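PDB 1IS3: congerin II from Conger myriaster, which binds beta-galactosides such as lactose as a homodimeric galectin, although its physiological role is not yet known. Local coordinates for residues R3-N8 with N119-L123; Y16-V22 with R128-L134; V23-A27 with F80-D84; R29-N33 with F86-I90; F92-F97 with D115-N119. Numbering follows the deposited sequence.

Contact 1: R3-N8 with N119-L123; sequences RAEVRN and NLIYL. With MES (2-(N-morpholino)-ethanesulfonic acid), chain C.
Glu5 OE2 is the charged hub, 3.0 Å from Arg3 NE and 3.1 Å from Arg7 NH2, two salt bridges: Glu5 and Arg7 project from the same face of strand 4-7, and Arg3 reaches back from the loop before it. Strands 4-7 and 120-123 run antiparallel at 174°, axes 4.7 Å apart, with Val6 opposite Ile121 as a hydrogen-bonded pair: Val6 N to Ile121 O is 2.9 Å and Ile121 N to Val6 O 3.0 Å. Leu123 N donates to Ala4 O (3.0 Å), and Asn8 N to Asn119 O (2.9 Å). In this galectin jelly-roll the sheet continues beyond strand 4-7 into the second subunit. Arg3 NE lies over one face of the Tyr122 ring (chi1 p), with Arg3 CD 3.4 Å from Tyr122 CD1. A MES molecule, probably from the crystallisation liquor, donates a hydrogen bond from N4 to Tyr122 OH (2.7 Å) and accepts a weak one from Arg3 NH2 at O1S (2.9 Å). On the other face Val6 CB is 4.3 Å from Ile121 CB.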
# COMPACT_ATOMS: atom_id res chain seq x y z
N ARG A 3 -2.95 0.32 11.98
CA ARG A 3 -2.96 -0.90 11.18
C ARG A 3 -2.20 -0.60 9.88
O ARG A 3 -1.95 0.56 9.50
CB ARG A 3 -4.40 -1.32 10.91
CG ARG A 3 -5.15 -0.33 10.08
CD ARG A 3 -6.59 -0.69 10.04
NE ARG A 3 -7.18 0.42 9.35
CZ ARG A 3 -7.72 1.46 9.99
NH1 ARG A 3 -8.20 2.44 9.23
NH2 ARG A 3 -7.91 1.55 11.31
N ALA A 4 -1.87 -1.69 9.23
CA ALA A 4 -1.13 -1.61 8.02
C ALA A 4 -2.22 -1.56 6.96
O ALA A 4 -3.12 -2.41 6.94
CB ALA A 4 -0.29 -2.86 7.89
N GLU A 5 -2.21 -0.59 6.08
CA GLU A 5 -3.23 -0.50 5.04
C GLU A 5 -2.71 0.07 3.71
O GLU A 5 -1.68 0.77 3.66
CB GLU A 5 -4.39 0.34 5.56
CG GLU A 5 -4.15 1.78 5.91
CD GLU A 5 -5.24 2.40 6.77
OE1 GLU A 5 -4.96 3.46 7.33
OE2 GLU A 5 -6.35 1.87 6.91
N VAL A 6 -3.41 -0.31 2.64
CA VAL A 6 -3.12 0.19 1.29
C VAL A 6 -4.49 0.78 0.96
O VAL A 6 -5.49 0.04 0.95
CB VAL A 6 -2.75 -0.98 0.33
CG1 VAL A 6 -2.55 -0.38 -1.06
CG2 VAL A 6 -1.50 -1.74 0.81
N ARG A 7 -4.59 2.07 0.70
CA ARG A 7 -5.85 2.76 0.54
C ARG A 7 -5.83 3.57 -0.75
O ARG A 7 -4.86 4.26 -1.07
CB ARG A 7 -6.06 3.67 1.75
CG ARG A 7 -7.33 4.49 1.69
CD ARG A 7 -7.33 5.44 2.90
NE ARG A 7 -7.42 4.73 4.18
CZ ARG A 7 -8.61 4.35 4.71
NH1 ARG A 7 -9.77 4.61 4.07
NH2 ARG A 7 -8.66 3.68 5.88
N ASN A 8 -6.93 3.43 -1.48
CA ASN A 8 -7.21 4.16 -2.72
C ASN A 8 -6.26 3.87 -3.87
O ASN A 8 -6.04 4.68 -4.78
CB ASN A 8 -7.28 5.70 -2.43
CG ASN A 8 -8.47 6.06 -1.54
OD1 ASN A 8 -8.47 6.94 -0.66
ND2 ASN A 8 -9.63 5.45 -1.74
N ASN A 119 -11.23 -0.53 -2.63
CA ASN A 119 -10.29 0.54 -2.33
C ASN A 119 -9.56 0.47 -1.01
O ASN A 119 -8.82 1.42 -0.66
CB ASN A 119 -11.02 1.88 -2.45
CG ASN A 119 -10.97 2.38 -3.90
OD1 ASN A 119 -10.71 1.68 -4.88
ND2 ASN A 119 -11.27 3.65 -4.14
N LEU A 120 -9.68 -0.62 -0.25
CA LEU A 120 -8.98 -0.72 1.02
C LEU A 120 -8.52 -2.17 1.27
O LEU A 120 -9.32 -3.11 1.13
CB LEU A 120 -9.89 -0.27 2.17
CG LEU A 120 -9.29 -0.38 3.59
CD1 LEU A 120 -8.12 0.58 3.70
CD2 LEU A 120 -10.31 -0.04 4.65
N ILE A 121 -7.25 -2.35 1.58
CA ILE A 121 -6.71 -3.64 1.95
C ILE A 121 -6.06 -3.37 3.30
O ILE A 121 -5.30 -2.39 3.38
CB ILE A 121 -5.67 -4.07 0.91
CG1 ILE A 121 -6.34 -4.35 -0.42
CG2 ILE A 121 -4.96 -5.31 1.41
CD1 ILE A 121 -5.51 -3.69 -1.54
N TYR A 122 -6.31 -4.10 4.39
CA TYR A 122 -5.59 -3.85 5.61
C TYR A 122 -5.44 -5.11 6.42
O TYR A 122 -6.21 -6.08 6.27
CB TYR A 122 -6.29 -2.80 6.48
CG TYR A 122 -7.62 -3.15 7.16
CD1 TYR A 122 -7.62 -3.59 8.49
CD2 TYR A 122 -8.82 -2.93 6.51
CE1 TYR A 122 -8.83 -3.79 9.17
CE2 TYR A 122 -10.03 -3.13 7.19
CZ TYR A 122 -10.04 -3.56 8.52
OH TYR A 122 -11.25 -3.72 9.21
N LEU A 123 -4.44 -5.08 7.29
CA LEU A 123 -4.17 -6.16 8.23
C LEU A 123 -4.52 -5.62 9.60
O LEU A 123 -4.18 -4.47 9.92
CB LEU A 123 -2.68 -6.57 8.19
CG LEU A 123 -2.27 -7.72 9.12
CD1 LEU A 123 -1.54 -8.84 8.39
CD2 LEU A 123 -1.41 -7.10 10.20
O1 MES C . -13.22 -6.31 11.47
C2 MES C . -13.63 -4.93 11.46
C3 MES C . -12.69 -4.10 12.32
N4 MES C . -11.39 -4.39 11.85
C5 MES C . -10.91 -5.70 11.91
C6 MES C . -11.86 -6.55 11.06
C7 MES C . -10.32 -3.91 12.70
C8 MES C . -10.25 -2.41 12.55
S MES C . -8.81 -1.71 13.40
O1S MES C . -9.04 -0.31 13.22
O2S MES C . -7.70 -2.13 12.60
O3S MES C . -8.64 -2.14 14.78

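Contact 2: Y16-V22 with R128-L134; sequences YLTVGGV and RLTFVRL
Val19 sits at the apolar centre of two antiparallel strands in the five-stranded sheet of the galectin sandwich, its CB 3.9 Å from Leu129 CD2 and its CG1 4.0 Å from Val132 CG2. Leu17 CD1 extends this inward face to Val132 CG2 at 3.9 Å. The strands cross at 140°, with Leu17 opposite Leu134 and Val19 opposite Val132. A classic beta bulge then shifts the register by one: Thr130 and Phe131 both face Gly20, whose O takes Thr130 N at 2.8 Å and Phe131 N weakly at 3.5 Å. On the outward face the Phe131 ring (chi1 p) lies over Gly20 N, where a CB would clash. Thr18 and Arg133 exchange N-to-O bonds of 2.8 Å each way; the Arg133 guanidinium has Thr18 CG2 over one face and forms a salt bridge with Glu135 of the second subunit, where the sheet continues. At the far end Val22 N to Arg128 O and Arg128 N to Val22 O are both 3.0 Å, and Arg128 NH2 lies 3.6 Å from Val22 CG2.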
# COMPACT_ATOMS: atom_id res chain seq x y z
N TYR A 16 -3.43 -8.95 -8.99
CA TYR A 16 -3.01 -9.87 -7.93
C TYR A 16 -2.46 -9.03 -6.79
O TYR A 16 -1.76 -8.03 -6.99
CB TYR A 16 -1.89 -10.82 -8.35
CG TYR A 16 -2.38 -11.86 -9.35
CD1 TYR A 16 -2.80 -11.47 -10.63
CD2 TYR A 16 -2.46 -13.22 -8.98
CE1 TYR A 16 -3.31 -12.40 -11.54
CE2 TYR A 16 -2.97 -14.17 -9.89
CZ TYR A 16 -3.40 -13.76 -11.16
OH TYR A 16 -3.96 -14.67 -12.07
N LEU A 17 -2.81 -9.43 -5.58
CA LEU A 17 -2.33 -8.82 -4.35
C LEU A 17 -1.47 -9.86 -3.64
O LEU A 17 -1.99 -10.96 -3.31
CB LEU A 17 -3.50 -8.48 -3.43
CG LEU A 17 -3.17 -8.07 -1.98
CD1 LEU A 17 -2.37 -6.76 -2.00
CD2 LEU A 17 -4.46 -7.96 -1.15
N THR A 18 -0.19 -9.57 -3.37
CA THR A 18 0.63 -10.45 -2.56
C THR A 18 1.11 -9.66 -1.36
O THR A 18 1.65 -8.55 -1.52
CB THR A 18 1.83 -10.96 -3.32
OG1 THR A 18 1.29 -11.68 -4.43
CG2 THR A 18 2.74 -11.87 -2.49
N VAL A 19 0.85 -10.18 -0.16
CA VAL A 19 1.32 -9.54 1.07
C VAL A 19 2.19 -10.53 1.82
O VAL A 19 1.98 -11.75 1.73
CB VAL A 19 0.17 -9.10 2.03
CG1 VAL A 19 -0.56 -7.90 1.43
CG2 VAL A 19 -0.83 -10.23 2.26
N GLY A 20 3.23 -10.02 2.49
CA GLY A 20 4.10 -10.84 3.30
C GLY A 20 4.16 -10.20 4.67
O GLY A 20 3.99 -8.98 4.82
N GLY A 21 4.38 -11.03 5.68
CA GLY A 21 4.46 -10.50 7.00
C GLY A 21 4.95 -11.53 7.99
O GLY A 21 5.49 -12.58 7.63
N VAL A 22 4.79 -11.17 9.25
CA VAL A 22 5.30 -11.96 10.36
C VAL A 22 4.22 -12.02 11.43
O VAL A 22 3.64 -10.99 11.79
CB VAL A 22 6.58 -11.33 11.03
CG1 VAL A 22 7.16 -12.32 12.06
CG2 VAL A 22 7.63 -10.99 10.00
N ARG A 128 2.31 -8.29 11.57
CA ARG A 128 2.73 -7.08 10.90
C ARG A 128 3.02 -7.43 9.47
O ARG A 128 3.31 -8.60 9.17
CB ARG A 128 3.96 -6.52 11.61
CG ARG A 128 5.15 -7.44 11.68
CD ARG A 128 6.13 -6.89 12.71
NE ARG A 128 7.22 -7.83 12.94
CZ ARG A 128 8.33 -7.85 12.17
NH1 ARG A 128 8.50 -6.98 11.14
NH2 ARG A 128 9.26 -8.80 12.38
N LEU A 129 2.91 -6.45 8.58
CA LEU A 129 3.25 -6.69 7.18
C LEU A 129 4.66 -6.17 6.90
O LEU A 129 5.11 -5.21 7.52
CB LEU A 129 2.26 -5.99 6.21
CG LEU A 129 0.80 -6.50 6.11
CD1 LEU A 129 -0.03 -5.70 5.10
CD2 LEU A 129 0.86 -7.99 5.74
N THR A 130 5.36 -6.86 6.01
CA THR A 130 6.71 -6.49 5.64
C THR A 130 6.84 -6.14 4.15
O THR A 130 7.81 -5.47 3.78
CB THR A 130 7.69 -7.64 6.02
OG1 THR A 130 7.29 -8.79 5.29
CG2 THR A 130 7.72 -7.91 7.54
N PHE A 131 5.94 -6.58 3.26
CA PHE A 131 6.03 -6.17 1.88
C PHE A 131 4.64 -6.32 1.27
O PHE A 131 3.78 -7.02 1.82
CB PHE A 131 7.06 -7.03 1.10
CG PHE A 131 6.65 -8.46 0.71
CD1 PHE A 131 6.99 -9.54 1.53
CD2 PHE A 131 5.95 -8.68 -0.48
CE1 PHE A 131 6.61 -10.85 1.16
CE2 PHE A 131 5.58 -9.97 -0.85
CZ PHE A 131 5.91 -11.05 -0.03
N VAL A 132 4.42 -5.68 0.13
CA VAL A 132 3.17 -5.75 -0.59
C VAL A 132 3.43 -5.56 -2.09
O VAL A 132 4.27 -4.71 -2.48
CB VAL A 132 2.18 -4.64 -0.05
CG1 VAL A 132 2.71 -3.19 -0.26
CG2 VAL A 132 0.84 -4.81 -0.78
N ARG A 133 2.72 -6.34 -2.93
CA ARG A 133 2.73 -6.14 -4.36
C ARG A 133 1.25 -6.12 -4.76
O ARG A 133 0.51 -7.06 -4.42
CB ARG A 133 3.39 -7.25 -5.11
CG ARG A 133 4.88 -7.35 -4.82
CD ARG A 133 5.62 -8.11 -5.92
NE ARG A 133 5.26 -9.51 -6.04
CZ ARG A 133 5.74 -10.45 -5.23
NH1 ARG A 133 6.57 -10.18 -4.23
NH2 ARG A 133 5.43 -11.73 -5.45
N LEU A 134 0.79 -5.08 -5.44
CA LEU A 134 -0.58 -4.99 -5.93
C LEU A 134 -0.45 -4.51 -7.37
O LEU A 134 -0.10 -3.34 -7.61
CB LEU A 134 -1.39 -3.98 -5.11
CG LEU A 134 -2.81 -3.66 -5.63
CD1 LEU A 134 -3.60 -4.98 -5.66
CD2 LEU A 134 -3.48 -2.59 -4.77
O HOH W 1 7.80 -11.58 5.40
O HOH W 2 5.45 -9.76 14.45

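Contact 3: V23-A27 with F80-D84; sequences VNSNA and FTKGD
Phe80, with chi1 m, starts the second segment by turning its ring toward the protein interior, where it meets His47 and Phe78 edge-to-face; its side chain stays 5.0 Å from the 23-27 segment. Thr81 contributes backbone instead: its O lies 3.7 Å from Val23 CB and also accepts Asp84 N at 3.1 Å, closing a type II turn from Thr81 to Asp84. Lys82 (phi/psi -58/136) reaches along the opposing loop with chi angles m, t, m, t. Its CA is 3.9 Å from Val23 CG1, its CB 3.5 Å from Asn24 O, and its CD 3.6 Å from Ala27 N, so the aliphatic part of a long polar side chain does the packing. The loop beneath it is a second type II turn, Asn24 to Ala27, with Asn26 at positive phi and a weak Ala27 N to Asn24 O bond of 3.3 Å. Two connections of the galectin beta-sandwich thus lie side by side, one leaving strand 17-23 and the other leading into strand 85-92, its neighbour in the sheet. Gly83 follows with phi 86°, a value that favours glycine, and its N donates to Val23 O at 2.9 Å. The CA-to-CB bond of Asp84 points away while the residue's O receives Val23 N at 2.9 Å with a nearly straight angle of 171°, and Val23, chi1 t, turns its side chain inward onto Phe49 and Phe86.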
# COMPACT_ATOMS: atom_id res chain seq x y z
N VAL A 23 3.95 -13.23 11.92
CA VAL A 23 2.98 -13.41 13.00
C VAL A 23 3.64 -13.10 14.35
O VAL A 23 4.77 -13.53 14.59
CB VAL A 23 2.45 -14.85 12.99
CG1 VAL A 23 1.39 -15.00 14.06
CG2 VAL A 23 1.89 -15.20 11.62
N ASN A 24 3.00 -12.37 15.24
CA ASN A 24 3.58 -12.09 16.54
C ASN A 24 3.75 -13.36 17.34
O ASN A 24 2.98 -14.31 17.16
CB ASN A 24 2.72 -11.22 17.41
CG ASN A 24 2.48 -9.82 16.87
OD1 ASN A 24 1.68 -9.08 17.47
ND2 ASN A 24 3.07 -9.35 15.79
N SER A 25 4.74 -13.39 18.25
CA SER A 25 4.95 -14.53 19.15
C SER A 25 3.72 -14.18 20.03
O SER A 25 3.33 -13.03 20.26
CB SER A 25 6.14 -14.29 20.06
OG SER A 25 7.26 -14.22 19.20
N ASN A 26 3.07 -15.17 20.59
CA ASN A 26 1.89 -15.03 21.42
C ASN A 26 0.62 -14.48 20.79
O ASN A 26 -0.31 -14.05 21.48
CB ASN A 26 2.20 -14.27 22.73
CG ASN A 26 3.43 -14.81 23.48
OD1 ASN A 26 3.69 -16.01 23.54
ND2 ASN A 26 4.26 -13.90 23.99
N ALA A 27 0.56 -14.53 19.46
CA ALA A 27 -0.59 -14.03 18.72
C ALA A 27 -1.84 -14.80 19.12
O ALA A 27 -1.81 -16.01 19.30
CB ALA A 27 -0.44 -14.21 17.19
N PHE A 80 0.55 -21.87 9.57
CA PHE A 80 1.03 -20.64 10.16
C PHE A 80 1.67 -20.98 11.48
O PHE A 80 1.14 -21.85 12.19
CB PHE A 80 -0.13 -19.64 10.41
CG PHE A 80 -0.86 -19.29 9.14
CD1 PHE A 80 -0.32 -18.34 8.27
CD2 PHE A 80 -2.03 -19.97 8.79
CE1 PHE A 80 -0.95 -18.10 7.03
CE2 PHE A 80 -2.64 -19.72 7.57
CZ PHE A 80 -2.11 -18.79 6.68
N THR A 81 2.77 -20.33 11.83
CA THR A 81 3.39 -20.50 13.11
C THR A 81 3.63 -19.14 13.75
O THR A 81 4.10 -18.21 13.08
CB THR A 81 4.73 -21.25 12.94
OG1 THR A 81 4.41 -22.52 12.39
CG2 THR A 81 5.47 -21.47 14.26
N LYS A 82 3.31 -18.97 15.04
CA LYS A 82 3.60 -17.73 15.75
C LYS A 82 5.11 -17.43 15.72
O LYS A 82 5.93 -18.34 15.89
CB LYS A 82 3.16 -17.85 17.21
CG LYS A 82 1.63 -17.92 17.36
CD LYS A 82 1.13 -17.99 18.81
CE LYS A 82 1.39 -19.36 19.40
NZ LYS A 82 0.97 -19.44 20.79
N GLY A 83 5.46 -16.16 15.45
CA GLY A 83 6.83 -15.70 15.35
C GLY A 83 7.41 -15.88 13.94
O GLY A 83 8.53 -15.40 13.66
N ASP A 84 6.70 -16.53 13.02
CA ASP A 84 7.21 -16.81 11.69
C ASP A 84 6.57 -15.98 10.59
O ASP A 84 5.51 -15.39 10.76
CB ASP A 84 7.00 -18.29 11.39
CG ASP A 84 7.92 -19.24 12.17
OD1 ASP A 84 7.80 -20.46 11.98
OD2 ASP A 84 8.77 -18.80 12.95

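Contact 4: R29-N33 with F86-I90; sequences RFSIN and FQTTI. With GAL (beta-D-galactopyranose), chain B.
The aromatic contact is a single pair: the rings of Phe30 and Phe86, both with chi1 p, form an offset stack with centroids 4.9 Å apart and planes at 30°, the nearest atoms being Phe30 CE2 and Phe86 CZ at 3.7 Å. Ile32 (m, t) continues the packing, placing CD1 4.3 Å from Phe86 CE2 and 4.2 Å from Thr88 OG1, and its CG2 lies 4.2 Å from Ile90 CD1. Both strands are extended and run in similar directions, 27° apart with axes 10.8 Å from each other, a spacing bridged by side chains alone; Ile32 CA and Thr88 CA are closest at 9.4 Å. Polar groups occupy the other face of strand 29-33. There Asn33 ND2 donates to Ser31 OG (2.9 Å), and Asn33 OD1 is hydrogen-bonded to His44. Arg29, chi1 p, sends NH1 to O3 of the bound galactose at 2.8 Å and forms a salt bridge with Asp46, while His44, Arg48, Asn61 and Glu72 are among the residues completing the sugar's hydrogen bonds. Alternation along one strand therefore serves both ends of the design: Phe30 and Ile32 fill the core between the two sheets of a galectin beta-sandwich, and Arg29 belongs to its galactoside-binding pocket.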
# COMPACT_ATOMS: atom_id res chain seq x y z
N ARG A 29 -4.89 -13.92 17.17
CA ARG A 29 -5.44 -13.96 15.81
C ARG A 29 -5.00 -12.71 15.04
O ARG A 29 -4.67 -11.67 15.64
CB ARG A 29 -6.98 -14.00 15.87
CG ARG A 29 -7.54 -12.79 16.60
CD ARG A 29 -8.97 -12.85 17.07
NE ARG A 29 -9.90 -12.67 16.00
CZ ARG A 29 -10.94 -11.81 16.02
NH1 ARG A 29 -11.72 -11.79 14.96
NH2 ARG A 29 -11.24 -10.98 17.00
N PHE A 30 -5.00 -12.76 13.74
CA PHE A 30 -4.80 -11.54 12.94
C PHE A 30 -5.65 -11.75 11.67
O PHE A 30 -5.94 -12.90 11.29
CB PHE A 30 -3.34 -11.30 12.53
CG PHE A 30 -2.73 -12.24 11.50
CD1 PHE A 30 -2.16 -13.46 11.92
CD2 PHE A 30 -2.74 -11.89 10.14
CE1 PHE A 30 -1.62 -14.34 10.97
CE2 PHE A 30 -2.20 -12.77 9.20
CZ PHE A 30 -1.64 -14.00 9.62
N SER A 31 -6.05 -10.69 10.99
CA SER A 31 -6.82 -10.87 9.77
C SER A 31 -6.29 -10.05 8.60
O SER A 31 -5.65 -9.02 8.84
CB SER A 31 -8.29 -10.49 9.99
OG SER A 31 -8.53 -9.16 10.44
N ILE A 32 -6.58 -10.49 7.39
CA ILE A 32 -6.33 -9.72 6.18
C ILE A 32 -7.76 -9.36 5.69
O ILE A 32 -8.67 -10.22 5.62
CB ILE A 32 -5.57 -10.59 5.14
CG1 ILE A 32 -4.17 -10.97 5.69
CG2 ILE A 32 -5.50 -9.82 3.79
CD1 ILE A 32 -3.52 -12.19 4.93
N ASN A 33 -7.96 -8.11 5.30
CA ASN A 33 -9.30 -7.60 4.98
C ASN A 33 -9.28 -6.84 3.65
O ASN A 33 -8.37 -6.03 3.46
CB ASN A 33 -9.77 -6.64 6.08
CG ASN A 33 -9.81 -7.33 7.43
OD1 ASN A 33 -10.75 -8.06 7.69
ND2 ASN A 33 -8.80 -7.21 8.28
N PHE A 86 4.84 -15.27 6.80
CA PHE A 86 3.82 -15.89 5.95
C PHE A 86 3.77 -15.06 4.67
O PHE A 86 4.23 -13.90 4.64
CB PHE A 86 2.46 -15.86 6.65
CG PHE A 86 1.88 -14.48 6.91
CD1 PHE A 86 2.15 -13.82 8.11
CD2 PHE A 86 1.09 -13.83 5.95
CE1 PHE A 86 1.64 -12.54 8.34
CE2 PHE A 86 0.59 -12.55 6.19
CZ PHE A 86 0.87 -11.90 7.39
N GLN A 87 3.15 -15.61 3.62
CA GLN A 87 3.00 -14.93 2.33
C GLN A 87 1.65 -15.37 1.76
O GLN A 87 1.39 -16.58 1.74
CB GLN A 87 4.13 -15.36 1.42
CG GLN A 87 4.07 -14.63 0.10
CD GLN A 87 5.39 -14.74 -0.66
OE1 GLN A 87 5.41 -15.01 -1.86
NE2 GLN A 87 6.54 -14.53 -0.03
N THR A 88 0.79 -14.45 1.33
CA THR A 88 -0.52 -14.78 0.82
C THR A 88 -0.75 -13.98 -0.45
O THR A 88 -0.40 -12.79 -0.53
CB THR A 88 -1.62 -14.42 1.84
OG1 THR A 88 -1.23 -15.09 3.04
CG2 THR A 88 -3.02 -14.83 1.41
N THR A 89 -1.35 -14.67 -1.42
CA THR A 89 -1.71 -14.05 -2.68
C THR A 89 -3.22 -14.20 -2.90
O THR A 89 -3.80 -15.27 -2.67
CB THR A 89 -0.95 -14.70 -3.89
OG1 THR A 89 0.43 -14.42 -3.66
CG2 THR A 89 -1.35 -14.16 -5.27
N ILE A 90 -3.84 -13.10 -3.32
CA ILE A 90 -5.27 -13.04 -3.53
C ILE A 90 -5.56 -12.49 -4.93
O ILE A 90 -4.90 -11.54 -5.38
CB ILE A 90 -5.92 -12.13 -2.44
CG1 ILE A 90 -5.60 -12.67 -1.05
CG2 ILE A 90 -7.44 -12.03 -2.67
CD1 ILE A 90 -5.98 -11.73 0.10
C1 GAL B . -16.42 -13.06 15.02
C2 GAL B . -15.31 -12.08 15.37
C3 GAL B . -15.14 -11.04 14.28
C4 GAL B . -14.95 -11.72 12.92
C5 GAL B . -16.11 -12.68 12.68
C6 GAL B . -15.99 -13.42 11.38
O2 GAL B . -15.62 -11.44 16.59
O3 GAL B . -14.01 -10.22 14.57
O4 GAL B . -13.72 -12.44 12.88
O5 GAL B . -16.18 -13.65 13.73
O6 GAL B . -17.13 -14.24 11.16

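Contact 5: F92-F97 with D115-N119; sequences FDTHTF and DAAFN
Phe92 presents a ring face to the edge of Phe118, an edge-to-face pair with centroids 5.0 Å apart, planes at 63° and Phe92 CZ 3.5 Å from Phe118 CE2. With Phe97 these rings make an aromatic cluster at one end of the galectin beta-sandwich, joining the turn between strands 85-92 and 96-100 of one sheet to the start of strand 117-125 in the other. Phe97 completes the trio obliquely: its ring centroid is 5.5 Å from that of Phe118, with planes at 34°, and CZ meets CZ at 3.5 Å. The rotamers are p for Phe92 and m for Phe97 and Phe118. Phe11 adds a further edge-to-face partner to Phe92, and Ala42 touches both Phe97 and Phe118. Backbone borders the cluster, with Ala116 O near the plane of the Phe92 ring, 3.7 Å from CZ, and Asp115 O 3.8 Å from CE2. Thr94 adds a looser contact, Thr94 CG2 to Asp115 O at 4.4 Å. The strand connection that carries Phe92 and Phe97 is shaped by Asp93: its OD2 accepts His95 N in an Asx turn and also Thr96 N, which makes an Asx motif, each at 2.9 Å, while Asp93 N donates to Thr96 O at 3.0 Å.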
# COMPACT_ATOMS: atom_id res chain seq x y z
N PHE A 92 -9.34 -12.27 -7.74
CA PHE A 92 -10.76 -12.50 -7.68
C PHE A 92 -11.42 -12.23 -9.01
O PHE A 92 -10.84 -11.55 -9.88
CB PHE A 92 -11.41 -11.60 -6.60
CG PHE A 92 -11.36 -10.09 -6.86
CD1 PHE A 92 -10.25 -9.35 -6.46
CD2 PHE A 92 -12.42 -9.45 -7.53
CE1 PHE A 92 -10.21 -7.98 -6.73
CE2 PHE A 92 -12.37 -8.08 -7.80
CZ PHE A 92 -11.26 -7.35 -7.40
N ASP A 93 -12.58 -12.86 -9.22
CA ASP A 93 -13.39 -12.43 -10.34
C ASP A 93 -14.72 -12.01 -9.75
O ASP A 93 -14.82 -11.94 -8.52
CB ASP A 93 -13.57 -13.55 -11.36
CG ASP A 93 -14.12 -14.87 -10.86
OD1 ASP A 93 -13.80 -15.86 -11.52
OD2 ASP A 93 -14.83 -14.92 -9.86
N THR A 94 -15.81 -11.83 -10.52
CA THR A 94 -17.04 -11.35 -9.87
C THR A 94 -17.76 -12.34 -9.01
O THR A 94 -18.68 -12.00 -8.28
CB THR A 94 -18.10 -10.83 -10.84
OG1 THR A 94 -18.27 -11.82 -11.84
CG2 THR A 94 -17.75 -9.41 -11.33
N HIS A 95 -17.33 -13.59 -9.09
CA HIS A 95 -17.97 -14.63 -8.29
C HIS A 95 -17.18 -15.20 -7.13
O HIS A 95 -17.80 -15.68 -6.17
CB HIS A 95 -18.35 -15.81 -9.17
CG HIS A 95 -19.45 -15.38 -10.13
ND1 HIS A 95 -19.37 -15.18 -11.44
CD2 HIS A 95 -20.71 -15.04 -9.71
CE1 HIS A 95 -20.55 -14.71 -11.82
NE2 HIS A 95 -21.34 -14.64 -10.77
N THR A 96 -15.85 -15.11 -7.19
CA THR A 96 -15.01 -15.86 -6.27
C THR A 96 -13.73 -15.12 -5.90
O THR A 96 -13.10 -14.60 -6.84
CB THR A 96 -14.57 -17.22 -6.92
OG1 THR A 96 -15.76 -17.85 -7.40
CG2 THR A 96 -13.79 -18.12 -5.98
N PHE A 97 -13.34 -15.11 -4.62
CA PHE A 97 -11.99 -14.75 -4.19
C PHE A 97 -11.14 -16.01 -4.17
O PHE A 97 -11.54 -17.03 -3.61
CB PHE A 97 -11.90 -14.15 -2.79
CG PHE A 97 -12.48 -12.74 -2.72
CD1 PHE A 97 -11.63 -11.65 -2.90
CD2 PHE A 97 -13.83 -12.55 -2.46
CE1 PHE A 97 -12.13 -10.36 -2.81
CE2 PHE A 97 -14.34 -11.25 -2.37
CZ PHE A 97 -13.48 -10.16 -2.55
N ASP A 115 -18.68 -7.41 -6.45
CA ASP A 115 -17.85 -6.22 -6.65
C ASP A 115 -16.71 -6.43 -7.64
O ASP A 115 -16.14 -7.50 -7.74
CB ASP A 115 -17.25 -5.76 -5.32
CG ASP A 115 -18.26 -5.19 -4.33
OD1 ASP A 115 -18.24 -5.56 -3.16
OD2 ASP A 115 -19.06 -4.36 -4.73
N ALA A 116 -16.32 -5.37 -8.36
CA ALA A 116 -15.25 -5.51 -9.32
C ALA A 116 -13.96 -4.76 -8.96
O ALA A 116 -12.94 -4.88 -9.65
CB ALA A 116 -15.73 -5.03 -10.70
N ALA A 117 -13.99 -3.98 -7.89
CA ALA A 117 -12.82 -3.21 -7.44
C ALA A 117 -12.97 -2.95 -5.94
O ALA A 117 -14.13 -2.83 -5.46
CB ALA A 117 -12.76 -1.86 -8.15
N PHE A 118 -11.85 -2.84 -5.20
CA PHE A 118 -11.88 -2.57 -3.76
C PHE A 118 -10.87 -1.49 -3.48
O PHE A 118 -9.76 -1.56 -4.04
CB PHE A 118 -11.48 -3.81 -2.94
CG PHE A 118 -12.43 -4.96 -3.19
CD1 PHE A 118 -13.73 -4.93 -2.62
CD2 PHE A 118 -12.05 -6.00 -4.03
CE1 PHE A 118 -14.63 -5.95 -2.94
CE2 PHE A 118 -12.97 -7.02 -4.33
CZ PHE A 118 -14.24 -6.98 -3.79
N ASN A 119 -11.23 -0.53 -2.63
CA ASN A 119 -10.29 0.54 -2.33
C ASN A 119 -9.56 0.47 -1.01
O ASN A 119 -8.82 1.42 -0.66
CB ASN A 119 -11.02 1.88 -2.45
CG ASN A 119 -10.97 2.38 -3.90
OD1 ASN A 119 -10.71 1.68 -4.88
ND2 ASN A 119 -11.27 3.65 -4.14

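Contact 4 lies deepest, its centre about 4 Å from that of the chain, and joins the two sheets by side chains alone; contact 5 also spans the two sheets, farther from the centre, with backbone oxygens beside its aromatic rings. Contacts 1 and 2 instead pair strands within a sheet, one in each, through backbone hydrogen bonds, and both sheets continue into the second subunit. Their inward faces meet where Ile121 packs on Leu17 and Leu134. Contact 3 is more exposed, yet its Val23 reaches Phe30 and Phe86 of contact 4. Strand 117-125 serves contacts 1 and 5, which share Asn119 at its corner. Contacts 3 and 5 lie on opposite sides of the chain's centre, their centres about 29 Å apart.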